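Local coordinates for tudor domain-containing protein 1 (Homo sapiens, PDB 5M9N) that probably helps silence transposons in the germline through the piRNA pathway, binding methylated-arginine partners such as Piwi proteins through its Tudor domains, at residues 91-102 against 115-126. Numbering follows the deposited sequence.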
ATOM      1  N   ALA A  91      -7.426   5.621 -10.757  1.00 25.47           N
ATOM      2  CA  ALA A  91      -6.800   6.910 -10.620  1.00 25.13           C
ATOM      3  C   ALA A  91      -5.512   6.943 -11.451  1.00 25.62           C
ATOM      4  O   ALA A  91      -4.718   5.967 -11.412  1.00 24.59           O
ATOM      5  CB  ALA A  91      -6.475   7.144  -9.184  1.00 24.76           C
ATOM      6  N   GLN A  92      -5.298   8.051 -12.179  1.00 26.07           N
ATOM      7  CA  GLN A  92      -4.088   8.218 -12.982  1.00 26.79           C
ATOM      8  C   GLN A  92      -3.019   8.966 -12.177  1.00 26.83           C
ATOM      9  O   GLN A  92      -3.162  10.157 -11.855  1.00 26.95           O
ATOM     10  CB  GLN A  92      -4.490   9.004 -14.236  1.00 27.75           C
ATOM     11  CG  GLN A  92      -3.510   9.014 -15.343  1.00 28.41           C
ATOM     12  CD  GLN A  92      -4.042   9.742 -16.555  1.00 29.23           C
ATOM     13  OE1 GLN A  92      -5.084  10.434 -16.515  1.00 30.04           O
ATOM     14  NE2 GLN A  92      -3.323   9.654 -17.598  1.00 30.00           N
ATOM     15  N   PHE A  93      -1.987   8.245 -11.794  1.00 26.71           N
ATOM     16  CA  PHE A  93      -0.920   8.725 -10.921  1.00 27.19           C
ATOM     17  C   PHE A  93      -0.230   9.920 -11.526  1.00 28.37           C
ATOM     18  O   PHE A  93       0.022   9.939 -12.716  1.00 28.46           O
ATOM     19  CB  PHE A  93       0.063   7.537 -10.681  1.00 27.39           C
ATOM     20  CG  PHE A  93       1.196   7.810  -9.717  1.00 27.51           C
ATOM     21  CD1 PHE A  93       1.033   8.628  -8.598  1.00 27.31           C
ATOM     22  CD2 PHE A  93       2.403   7.146  -9.884  1.00 27.75           C
ATOM     23  CE1 PHE A  93       2.069   8.835  -7.706  1.00 27.54           C
ATOM     24  CE2 PHE A  93       3.446   7.351  -9.008  1.00 27.92           C
ATOM     25  CZ  PHE A  93       3.286   8.179  -7.914  1.00 28.11           C
ATOM     26  N   SER A  94       0.021  10.961 -10.723  1.00 28.98           N
ATOM     27  CA  SER A  94       0.555  12.181 -11.286  1.00 30.49           C
ATOM     28  C   SER A  94       1.962  12.000 -11.884  1.00 31.90           C
ATOM     29  O   SER A  94       2.287  12.676 -12.841  1.00 31.24           O
ATOM     30  CB  SER A  94       0.637  13.301 -10.273  1.00 30.49           C
ATOM     31  OG  SER A  94       1.375  12.842  -9.181  1.00 29.92           O
ATOM     32  N   GLU A  95       2.772  11.169 -11.251  1.00 33.15           N
ATOM     33  CA  GLU A  95       4.208  11.068 -11.623  1.00 35.78           C
ATOM     34  C   GLU A  95       4.508  10.259 -12.899  1.00 35.60           C
ATOM     35  O   GLU A  95       5.555  10.445 -13.492  1.00 36.55           O
ATOM     36  CB  GLU A  95       5.017  10.450 -10.494  1.00 37.47           C
ATOM     37  CG  GLU A  95       5.213  11.262  -9.220  1.00 39.62           C
ATOM     38  CD  GLU A  95       6.117  10.492  -8.227  1.00 41.92           C
ATOM     39  OE1 GLU A  95       7.276  10.181  -8.575  1.00 44.78           O
ATOM     40  OE2 GLU A  95       5.693  10.181  -7.096  1.00 43.09           O
ATOM     41  N   ASP A  96       3.638   9.334 -13.297  1.00 34.34           N
ATOM     42  CA  ASP A  96       3.870   8.572 -14.543  1.00 34.18           C
ATOM     43  C   ASP A  96       2.626   8.534 -15.450  1.00 33.71           C
ATOM     44  O   ASP A  96       2.677   7.977 -16.522  1.00 32.97           O
ATOM     45  CB  ASP A  96       4.332   7.121 -14.204  1.00 33.77           C
ATOM     46  CG  ASP A  96       3.259   6.298 -13.469  1.00 32.67           C
ATOM     47  OD1 ASP A  96       2.148   6.835 -13.238  1.00 31.29           O
ATOM     48  OD2 ASP A  96       3.487   5.120 -13.103  1.00 31.76           O
ATOM     49  N   ASP A  97       1.484   9.047 -14.982  1.00 32.61           N
ATOM     50  CA  ASP A  97       0.242   9.073 -15.782  1.00 32.59           C
ATOM     51  C   ASP A  97      -0.314   7.741 -16.139  1.00 32.46           C
ATOM     52  O   ASP A  97      -1.147   7.645 -17.033  1.00 32.82           O
ATOM     53  CB  ASP A  97       0.388   9.956 -17.038  1.00 33.88           C
ATOM     54  CG  ASP A  97       0.515  11.399 -16.682  1.00 34.14           C
ATOM     55  OD1 ASP A  97      -0.227  11.840 -15.768  1.00 33.46           O
ATOM     56  OD2 ASP A  97       1.324  12.110 -17.316  1.00 35.03           O
ATOM     57  N   GLN A  98       0.063   6.722 -15.361  1.00 31.83           N
ATOM     58  CA  GLN A  98      -0.452   5.406 -15.542  1.00 31.73           C
ATOM     59  C   GLN A  98      -1.605   5.283 -14.582  1.00 29.98           C
ATOM     60  O   GLN A  98      -1.657   6.017 -13.636  1.00 29.01           O
ATOM     61  CB  GLN A  98       0.628   4.405 -15.213  1.00 32.97           C
ATOM     62  CG  GLN A  98       1.871   4.571 -16.072  1.00 35.20           C
ATOM     63  CD  GLN A  98       1.552   4.670 -17.548  1.00 37.68           C
ATOM     64  OE1 GLN A  98       1.633   5.748 -18.135  1.00 40.95           O
ATOM     65  NE2 GLN A  98       1.117   3.568 -18.151  1.00 38.66           N
ATOM     66  N   TRP A  99      -2.445   4.289 -14.839  1.00 28.91           N
ATOM     67  CA  TRP A  99      -3.667   4.027 -14.138  1.00 28.09           C
ATOM     68  C   TRP A  99      -3.430   2.954 -13.046  1.00 26.65           C
ATOM     69  O   TRP A  99      -2.786   1.944 -13.293  1.00 26.10           O
ATOM     70  CB  TRP A  99      -4.713   3.567 -15.118  1.00 28.60           C
ATOM     71  CG  TRP A  99      -5.227   4.747 -15.948  1.00 29.16           C
ATOM     72  CD1 TRP A  99      -4.821   5.077 -17.232  1.00 30.10           C
ATOM     73  CD2 TRP A  99      -6.186   5.720 -15.577  1.00 29.37           C
ATOM     74  NE1 TRP A  99      -5.472   6.170 -17.668  1.00 30.03           N
ATOM     75  CE2 TRP A  99      -6.325   6.601 -16.686  1.00 30.16           C
ATOM     76  CE3 TRP A  99      -6.974   5.939 -14.436  1.00 29.14           C
ATOM     77  CZ2 TRP A  99      -7.203   7.671 -16.683  1.00 30.58           C
ATOM     78  CZ3 TRP A  99      -7.834   7.029 -14.418  1.00 29.62           C
ATOM     79  CH2 TRP A  99      -7.961   7.883 -15.556  1.00 30.24           C
ATOM     80  N   TYR A 100      -3.954   3.222 -11.863  1.00 24.89           N
ATOM     81  CA  TYR A 100      -3.770   2.382 -10.676  1.00 24.29           C
ATOM     82  C   TYR A 100      -5.095   2.208  -9.993  1.00 23.79           C
ATOM     83  O   TYR A 100      -5.989   3.038 -10.190  1.00 23.46           O
ATOM     84  CB  TYR A 100      -2.730   3.028  -9.747  1.00 24.06           C
ATOM     85  CG  TYR A 100      -1.324   3.061 -10.324  1.00 24.74           C
ATOM     86  CD1 TYR A 100      -0.436   2.023 -10.171  1.00 24.96           C
ATOM     87  CD2 TYR A 100      -0.911   4.142 -11.058  1.00 25.34           C
ATOM     88  CE1 TYR A 100       0.847   2.052 -10.794  1.00 25.63           C
ATOM     89  CE2 TYR A 100       0.321   4.221 -11.625  1.00 25.89           C
ATOM     90  CZ  TYR A 100       1.214   3.159 -11.507  1.00 26.01           C
ATOM     91  OH  TYR A 100       2.414   3.357 -12.080  1.00 26.56           O
ATOM     92  N   ARG A 101      -5.207   1.199  -9.135  1.00 23.32           N
ATOM     93  CA  ARG A 101      -6.397   1.044  -8.291  1.00 23.22           C
ATOM     94  C   ARG A 101      -6.317   1.959  -7.066  1.00 22.84           C
ATOM     95  O   ARG A 101      -5.270   2.171  -6.430  1.00 21.85           O
ATOM     96  CB  ARG A 101      -6.616  -0.413  -7.948  1.00 23.26           C
ATOM     97  CG  ARG A 101      -6.710  -1.272  -9.187  1.00 23.45           C
ATOM     98  CD  ARG A 101      -7.116  -2.665  -8.902  1.00 23.65           C
ATOM     99  NE  ARG A 101      -6.274  -3.326  -7.898  1.00 23.64           N
ATOM    100  CZ  ARG A 101      -6.368  -4.597  -7.588  1.00 23.96           C
ATOM    101  NH1 ARG A 101      -7.237  -5.392  -8.171  1.00 24.57           N
ATOM    102  NH2 ARG A 101      -5.589  -5.098  -6.671  1.00 24.13           N
ATOM    103  N   ALA A 102      -7.441   2.619  -6.766  1.00 23.04           N
ATOM    104  CA  ALA A 102      -7.373   3.623  -5.755  1.00 23.32           C
ATOM    105  C   ALA A 102      -8.686   3.692  -4.956  1.00 24.14           C
ATOM    106  O   ALA A 102      -9.746   3.491  -5.515  1.00 24.34           O
ATOM    107  CB  ALA A 102      -7.082   4.962  -6.353  1.00 23.49           C
ATOM    108  N   VAL A 115      -6.908  10.324  -2.742  1.00 23.06           N
ATOM    109  CA  VAL A 115      -7.024   8.908  -3.045  1.00 22.85           C
ATOM    110  C   VAL A 115      -5.805   8.117  -2.495  1.00 22.44           C
ATOM    111  O   VAL A 115      -4.730   8.673  -2.438  1.00 22.48           O
ATOM    112  CB  VAL A 115      -7.172   8.592  -4.556  1.00 23.01           C
ATOM    113  CG1 VAL A 115      -8.429   9.271  -5.163  1.00 23.29           C
ATOM    114  CG2 VAL A 115      -5.904   8.920  -5.367  1.00 23.02           C
ATOM    115  N   GLY A 116      -6.039   6.894  -2.048  1.00 22.17           N
ATOM    116  CA  GLY A 116      -4.956   5.955  -1.643  1.00 21.96           C
ATOM    117  C   GLY A 116      -4.750   4.869  -2.673  1.00 21.77           C
ATOM    118  O   GLY A 116      -5.727   4.258  -3.147  1.00 22.19           O
ATOM    119  N   TYR A 117      -3.502   4.670  -3.090  1.00 21.28           N
ATOM    120  CA  TYR A 117      -3.204   3.652  -4.101  1.00 21.23           C
ATOM    121  C   TYR A 117      -3.140   2.318  -3.429  1.00 21.32           C
ATOM    122  O   TYR A 117      -2.191   2.031  -2.657  1.00 21.27           O
ATOM    123  CB  TYR A 117      -1.924   3.973  -4.837  1.00 21.02           C
ATOM    124  CG  TYR A 117      -2.066   5.206  -5.706  1.00 21.22           C
ATOM    125  CD1 TYR A 117      -2.781   5.165  -6.883  1.00 21.12           C
ATOM    126  CD2 TYR A 117      -1.572   6.442  -5.290  1.00 21.22           C
ATOM    127  CE1 TYR A 117      -2.929   6.285  -7.669  1.00 21.47           C
ATOM    128  CE2 TYR A 117      -1.727   7.555  -6.069  1.00 21.51           C
ATOM    129  CZ  TYR A 117      -2.446   7.494  -7.253  1.00 21.60           C
ATOM    130  OH  TYR A 117      -2.566   8.627  -8.055  1.00 21.96           O
ATOM    131  N   VAL A 118      -4.162   1.508  -3.659  1.00 21.53           N
ATOM    132  CA  VAL A 118      -4.362   0.338  -2.806  1.00 21.94           C
ATOM    133  C   VAL A 118      -3.334  -0.809  -3.062  1.00 22.07           C
ATOM    134  O   VAL A 118      -3.196  -1.759  -2.302  1.00 22.26           O
ATOM    135  CB  VAL A 118      -5.746  -0.255  -2.961  1.00 22.17           C
ATOM    136  CG1 VAL A 118      -6.772   0.688  -2.391  1.00 22.12           C
ATOM    137  CG2 VAL A 118      -6.059  -0.658  -4.400  1.00 22.43           C
ATOM    138  N   ASP A 119      -2.643  -0.699  -4.129  1.00 22.39           N
ATOM    139  CA  ASP A 119      -1.593  -1.723  -4.443  1.00 22.79           C
ATOM    140  C   ASP A 119      -0.196  -1.296  -4.092  1.00 23.33           C
ATOM    141  O   ASP A 119       0.789  -2.132  -4.231  1.00 23.73           O
ATOM    142  CB  ASP A 119      -1.727  -2.031  -5.906  1.00 23.04           C
ATOM    143  CG  ASP A 119      -2.971  -2.776  -6.213  1.00 23.00           C
ATOM    144  OD1 ASP A 119      -3.311  -3.775  -5.484  1.00 22.98           O
ATOM    145  OD2 ASP A 119      -3.557  -2.400  -7.240  1.00 22.95           O
ATOM    146  N   TYR A 120      -0.053  -0.060  -3.592  1.00 23.78           N
ATOM    147  CA  TYR A 120       1.259   0.550  -3.384  1.00 24.70           C
ATOM    148  C   TYR A 120       1.387   1.200  -2.050  1.00 24.94           C
ATOM    149  O   TYR A 120       2.479   1.176  -1.475  1.00 25.28           O
ATOM    150  CB  TYR A 120       1.669   1.551  -4.513  1.00 25.32           C
ATOM    151  CG  TYR A 120       1.908   0.877  -5.795  1.00 25.75           C
ATOM    152  CD1 TYR A 120       0.842   0.548  -6.622  1.00 26.12           C
ATOM    153  CD2 TYR A 120       3.200   0.507  -6.188  1.00 26.77           C
ATOM    154  CE1 TYR A 120       1.013  -0.132  -7.774  1.00 26.88           C
ATOM    155  CE2 TYR A 120       3.404  -0.216  -7.365  1.00 27.27           C
ATOM    156  CZ  TYR A 120       2.308  -0.512  -8.155  1.00 27.54           C
ATOM    157  OH  TYR A 120       2.373  -1.230  -9.306  1.00 28.62           O
ATOM    158  N   GLY A 121       0.337   1.866  -1.561  1.00 24.52           N
ATOM    159  CA  GLY A 121       0.345   2.449  -0.269  1.00 24.66           C
ATOM    160  C   GLY A 121       0.526   3.933  -0.153  1.00 24.98           C
ATOM    161  O   GLY A 121       0.312   4.515   0.950  1.00 25.35           O
ATOM    162  N   ASN A 122       0.861   4.569  -1.259  1.00 24.82           N
ATOM    163  CA  ASN A 122       0.965   6.002  -1.305  1.00 24.89           C
ATOM    164  C   ASN A 122      -0.431   6.604  -1.574  1.00 24.60           C
ATOM    165  O   ASN A 122      -1.433   5.889  -1.725  1.00 24.60           O
ATOM    166  CB  ASN A 122       2.042   6.433  -2.333  1.00 25.49           C
ATOM    167  CG  ASN A 122       1.689   6.056  -3.738  1.00 25.70           C
ATOM    168  OD1 ASN A 122       1.293   4.942  -4.014  1.00 25.56           O
ATOM    169  ND2 ASN A 122       1.708   7.024  -4.607  1.00 26.44           N
ATOM    170  N   PHE A 123      -0.474   7.926  -1.569  1.00 24.66           N
ATOM    171  CA  PHE A 123      -1.695   8.695  -1.684  1.00 24.35           C
ATOM    172  C   PHE A 123      -1.403  10.034  -2.369  1.00 24.51           C
ATOM    173  O   PHE A 123      -0.285  10.477  -2.413  1.00 25.04           O
ATOM    174  CB  PHE A 123      -2.342   8.844  -0.314  1.00 24.13           C
ATOM    175  CG  PHE A 123      -1.605   9.785   0.602  1.00 24.37           C
ATOM    176  CD1 PHE A 123      -1.743  11.185   0.458  1.00 24.55           C
ATOM    177  CD2 PHE A 123      -0.763   9.286   1.589  1.00 24.31           C
ATOM    178  CE1 PHE A 123      -1.006  12.046   1.215  1.00 24.88           C
ATOM    179  CE2 PHE A 123      -0.030  10.162   2.386  1.00 24.71           C
ATOM    180  CZ  PHE A 123      -0.187  11.544   2.228  1.00 25.07           C
ATOM    181  N   GLU A 124      -2.422  10.671  -2.943  1.00 24.38           N
ATOM    182  CA  GLU A 124      -2.323  12.041  -3.425  1.00 24.68           C
ATOM    183  C   GLU A 124      -3.718  12.637  -3.627  1.00 24.70           C
ATOM    184  O   GLU A 124      -4.698  11.935  -3.499  1.00 24.24           O
ATOM    185  CB  GLU A 124      -1.557  12.173  -4.731  1.00 25.19           C
ATOM    186  CG  GLU A 124      -2.145  11.468  -5.923  1.00 25.03           C
ATOM    187  CD  GLU A 124      -1.168  11.473  -7.126  1.00 25.47           C
ATOM    188  OE1 GLU A 124      -0.314  12.372  -7.212  1.00 26.36           O
ATOM    189  OE2 GLU A 124      -1.304  10.605  -7.976  1.00 24.72           O
ATOM    190  N   ILE A 125      -3.743  13.909  -3.974  1.00 25.25           N
ATOM    191  CA  ILE A 125      -4.981  14.602  -4.324  1.00 25.88           C
ATOM    192  C   ILE A 125      -5.011  14.824  -5.806  1.00 26.31           C
ATOM    193  O   ILE A 125      -4.067  15.345  -6.374  1.00 27.32           O
ATOM    194  CB  ILE A 125      -5.108  15.926  -3.542  1.00 26.06           C
ATOM    195  CG1 ILE A 125      -5.296  15.590  -2.078  1.00 25.86           C
ATOM    196  CG2 ILE A 125      -6.306  16.749  -4.044  1.00 26.46           C
ATOM    197  CD1 ILE A 125      -5.057  16.793  -1.182  1.00 26.54           C
ATOM    198  N   LEU A 126      -6.087  14.388  -6.426  1.00 26.48           N
ATOM    199  CA  LEU A 126      -6.234  14.396  -7.857  1.00 26.89           C
ATOM    200  C   LEU A 126      -7.522  15.106  -8.273  1.00 27.47           C
ATOM    201  O   LEU A 126      -8.565  14.920  -7.657  1.00 26.60           O
ATOM    202  CB  LEU A 126      -6.294  12.981  -8.392  1.00 27.00           C
ATOM    203  CG  LEU A 126      -5.013  12.158  -8.239  1.00 27.06           C
ATOM    204  CD1 LEU A 126      -5.222  10.791  -8.868  1.00 27.27           C
ATOM    205  CD2 LEU A 126      -3.859  12.851  -8.930  1.00 27.62           C
TER
HETATM  206  O   HOH W   1      -3.039  -0.419  -9.021  1.00 20.62           O
HETATM  207  O   HOH W   2      -2.829   1.152  -6.396  1.00 21.52           O
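Arg101 and Asp119 exemplify a side-on salt bridge, in which two nitrogens of one arginine each take a different carboxylate oxygen. Arg101 NE donates to Asp119 OD2 and Arg101 NH2 to Asp119 OD1, both at 2.9 Å and both onto syn lone pairs. The two flat groups are nearly coplanar, 26° apart, and a bend at chi3 (-54°) brings the guanidinium alongside the acid. Gln144 N also binds OD1, while the carbonyls of Leu138 and Leu141 hold Arg101 NH1, which should help to fix both groups in rotation.

Backbone and water bonds reinforce this end. Val118 N donates to Arg101 O (3.1 Å); one water joins Arg101 N to Asp119 OD2 and another joins Arg101 O to Asp119 N. Ala102 and Tyr117 form an antiparallel non-hydrogen-bonded pair.

At the other end, Glu124 spans the backbone and hydroxyl of one serine: OE2 accepts from Ser94 N (3.1 Å) and OE1 from Ser94 OG (2.6 Å), again through syn lone pairs.

Between them lies an aromatic cluster. Tyr100 directs its edge at the face of Tyr120 in an offset edge-to-face pair, planes at 90°, and CD1 of Phe93 packs against CE2 of Tyr117 at 3.9 Å. CE1 of the Phe93 ring also meets ND2 of Asn122. Tyr100 and Asn122 pack on the modified residue of the bound, symmetrically dimethylated E2F peptide; Tyr100 is consistent with a wall of the aromatic cage by which Tudor domains take methylarginine, with Asn122 beside it.

The contact joins strands 88-92, 99-109, 112-117 and 123-127 of the antiparallel sheet, and loops between them, in the protein's second Tudor domain; helix 58-73 packs on Tyr100, Arg101, Asp119 and Tyr120, and strand 131-132 touches Ala91 and Val115.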